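Local coordinates for NeuRonal IgCAM-5 (Caenorhabditis elegans, PDB 6ON6), which probably acts as a neuronal cell-surface adhesion receptor, its first immunoglobulin domain pairing with a second copy to form a homodimer, at residues A[76-81]-A[89-94]. Sequence-based numbering, arbitrary orientation.
Sequences WVLTIK and GNYSCQ. With NAG (2-acetamido-2-deoxy-beta-D-glucopyranose), chain C.
I80 and Y91 meet between the two sheets of the immunoglobulin β-sandwich, a face-to-face packing of strand 75-80 against strand 89-95. Y91 forms the tyrosine corner of this fold: its OH is hydrogen-bonded to the carbonyl O of D87, four residues earlier, which anchors the far end of the ring. D87, G89, Y91 and C93 spell the familiar Asp-x-Gly-x-Tyr-x-Cys pattern that accompanies it. The two side chains approach from opposite directions, and I80 CD1 lies over one ring face, 4.0 Å from the centroid of the Y91 ring. The line from the centroid to I80 CD1 leans 20° from the ring normal, the evidence for a CH-pi contact. The methyl is displaced toward the rim, with I80 CD1 closest to Y91 CE2 at 3.8 Å. With Y91 CG anti to its carbonyl carbon (chi1 -69°), the ring extends from strand 89-95 into the space between the sheets, toward strand 75-80. L78 approaches the same ring obliquely, and its CD2 stands 4.5 Å from Y91 CD2, a looser apolar contact. F26 and L107 also pack on Y91, placing the ring within the wider core, while C93 forms the disulfide with C28 that joins the sheets. A leucine in place of Y91 would probably deprive I80 CD1 of its aromatic face and leave the D87 carbonyl without its hydroxyl mate. Strand alternation turns N90 away from this interior and onto the glycosylated surface, where E106 OE2 hydrogen-bonds the sugar and N90 ND2 is bonded covalently to NAG C1 at 1.4 Å.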
loop_
_atom_site.group_PDB
_atom_site.type_symbol
_atom_site.label_atom_id
_atom_site.label_comp_id
_atom_site.label_asym_id
_atom_site.label_seq_id
_atom_site.Cartn_x
_atom_site.Cartn_y
_atom_site.Cartn_z
ATOM N N TRP A 76 -2.091 0.722 -16.878
ATOM C CA TRP A 76 -1.580 -0.180 -15.854
ATOM C C TRP A 76 -2.722 -1.131 -15.543
ATOM O O TRP A 76 -3.764 -0.709 -15.035
ATOM C CB TRP A 76 -1.172 0.658 -14.647
ATOM C CG TRP A 76 -0.060 1.647 -14.965
ATOM C CD1 TRP A 76 -0.166 2.770 -15.734
ATOM C CD2 TRP A 76 1.308 1.605 -14.513
ATOM N NE1 TRP A 76 1.041 3.419 -15.794
ATOM C CE2 TRP A 76 1.962 2.727 -15.060
ATOM C CE3 TRP A 76 2.043 0.715 -13.714
ATOM C CZ2 TRP A 76 3.310 3.003 -14.816
ATOM C CZ3 TRP A 76 3.371 0.988 -13.482
ATOM C CH2 TRP A 76 3.995 2.126 -14.032
ATOM N N VAL A 77 -2.549 -2.416 -15.853
ATOM C CA VAL A 77 -3.631 -3.383 -15.742
ATOM C C VAL A 77 -3.259 -4.387 -14.668
ATOM O O VAL A 77 -2.253 -5.102 -14.798
ATOM C CB VAL A 77 -3.878 -4.122 -17.061
ATOM C CG1 VAL A 77 -5.045 -5.068 -16.913
ATOM C CG2 VAL A 77 -4.142 -3.132 -18.184
ATOM N N LEU A 78 -4.060 -4.422 -13.620
ATOM C CA LEU A 78 -3.912 -5.394 -12.544
ATOM C C LEU A 78 -4.930 -6.506 -12.771
ATOM O O LEU A 78 -6.135 -6.251 -12.831
ATOM C CB LEU A 78 -4.217 -4.715 -11.217
ATOM C CG LEU A 78 -4.130 -5.702 -10.064
ATOM C CD1 LEU A 78 -2.665 -6.003 -9.779
ATOM C CD2 LEU A 78 -4.809 -5.054 -8.899
ATOM N N THR A 79 -4.454 -7.738 -12.901
ATOM C CA THR A 79 -5.350 -8.884 -13.017
ATOM C C THR A 79 -5.428 -9.603 -11.684
ATOM O O THR A 79 -4.392 -9.862 -11.059
ATOM C CB THR A 79 -4.833 -9.857 -14.073
ATOM O OG1 THR A 79 -4.784 -9.186 -15.333
ATOM C CG2 THR A 79 -5.703 -11.081 -14.168
ATOM N N ILE A 80 -6.649 -9.867 -11.239
ATOM C CA ILE A 80 -6.891 -10.790 -10.120
ATOM C C ILE A 80 -7.309 -12.109 -10.731
ATOM O O ILE A 80 -8.371 -12.230 -11.347
ATOM C CB ILE A 80 -7.974 -10.269 -9.173
ATOM C CG1 ILE A 80 -7.587 -8.869 -8.710
ATOM C CG2 ILE A 80 -8.081 -11.166 -7.941
ATOM C CD1 ILE A 80 -8.638 -7.925 -8.868
ATOM N N LYS A 81 -6.448 -13.104 -10.605
ATOM C CA LYS A 81 -6.741 -14.407 -11.172
ATOM C C LYS A 81 -7.591 -15.214 -10.204
ATOM O O LYS A 81 -7.445 -15.104 -8.981
ATOM C CB LYS A 81 -5.429 -15.162 -11.407
ATOM C CG LYS A 81 -4.460 -14.463 -12.406
ATOM C CD LYS A 81 -4.936 -14.646 -13.817
ATOM C CE LYS A 81 -4.641 -16.099 -14.237
ATOM N NZ LYS A 81 -5.086 -16.440 -15.633
ATOM N N GLY A 89 -14.094 -6.703 -2.664
ATOM C CA GLY A 89 -13.760 -5.465 -1.996
ATOM C C GLY A 89 -13.316 -4.404 -2.968
ATOM O O GLY A 89 -13.559 -4.498 -4.166
ATOM N N ASN A 90 -12.622 -3.419 -2.425
ATOM C CA ASN A 90 -12.326 -2.202 -3.176
ATOM C C ASN A 90 -10.854 -2.137 -3.527
ATOM O O ASN A 90 -9.992 -2.304 -2.662
ATOM C CB ASN A 90 -12.702 -0.966 -2.373
ATOM C CG ASN A 90 -14.155 -0.673 -2.447
ATOM O OD1 ASN A 90 -14.723 -0.571 -3.536
ATOM N ND2 ASN A 90 -14.789 -0.534 -1.297
ATOM N N TYR A 91 -10.574 -1.933 -4.800
ATOM C CA TYR A 91 -9.223 -1.911 -5.327
ATOM C C TYR A 91 -8.962 -0.494 -5.770
ATOM O O TYR A 91 -9.797 0.105 -6.463
ATOM C CB TYR A 91 -9.082 -2.865 -6.525
ATOM C CG TYR A 91 -9.196 -4.325 -6.069
ATOM C CD1 TYR A 91 -10.439 -4.867 -5.772
ATOM C CD2 TYR A 91 -8.058 -5.125 -5.841
ATOM C CE1 TYR A 91 -10.563 -6.207 -5.303
ATOM C CE2 TYR A 91 -8.202 -6.443 -5.398
ATOM C CZ TYR A 91 -9.427 -6.921 -5.132
ATOM O OH TYR A 91 -9.471 -8.216 -4.684
ATOM N N SER A 92 -7.812 0.037 -5.409
ATOM C CA SER A 92 -7.520 1.402 -5.803
ATOM C C SER A 92 -6.150 1.488 -6.475
ATOM O O SER A 92 -5.227 0.734 -6.167
ATOM C CB SER A 92 -7.728 2.320 -4.589
ATOM O OG SER A 92 -6.664 2.154 -3.702
ATOM N N CYS A 93 -6.007 2.388 -7.444
ATOM C CA CYS A 93 -4.671 2.708 -7.909
ATOM C C CYS A 93 -4.378 4.105 -7.412
ATOM O O CYS A 93 -5.271 4.955 -7.387
ATOM C CB CYS A 93 -4.477 2.597 -9.433
ATOM S SG CYS A 93 -5.135 3.884 -10.332
ATOM N N GLN A 94 -3.164 4.317 -6.958
ATOM C CA GLN A 94 -2.808 5.594 -6.367
ATOM C C GLN A 94 -1.446 6.036 -6.870
ATOM O O GLN A 94 -0.569 5.202 -7.117
ATOM C CB GLN A 94 -2.953 5.536 -4.858
ATOM C CG GLN A 94 -2.014 4.677 -4.190
ATOM C CD GLN A 94 -2.394 4.494 -2.712
ATOM O OE1 GLN A 94 -3.457 3.953 -2.387
ATOM N NE2 GLN A 94 -1.567 5.005 -1.830
HETATM C C1 NAG C . -16.197 -0.212 -1.342
HETATM C C2 NAG C . -16.992 -0.994 -0.294
HETATM C C3 NAG C . -18.452 -0.537 -0.259
HETATM C C4 NAG C . -18.556 0.979 -0.160
HETATM C C5 NAG C . -17.712 1.639 -1.243
HETATM C C6 NAG C . -17.674 3.147 -1.133
HETATM C C7 NAG C . -16.594 -3.329 0.349
HETATM C C8 NAG C . -16.317 -2.800 1.726
HETATM N N2 NAG C . -16.916 -2.418 -0.573
HETATM O O3 NAG C . -19.089 -1.131 0.867
HETATM O O4 NAG C . -19.913 1.380 -0.308
HETATM O O5 NAG C . -16.358 1.186 -1.125
HETATM O O6 NAG C . -17.120 3.747 -2.297
HETATM O O7 NAG C . -16.529 -4.526 0.082
#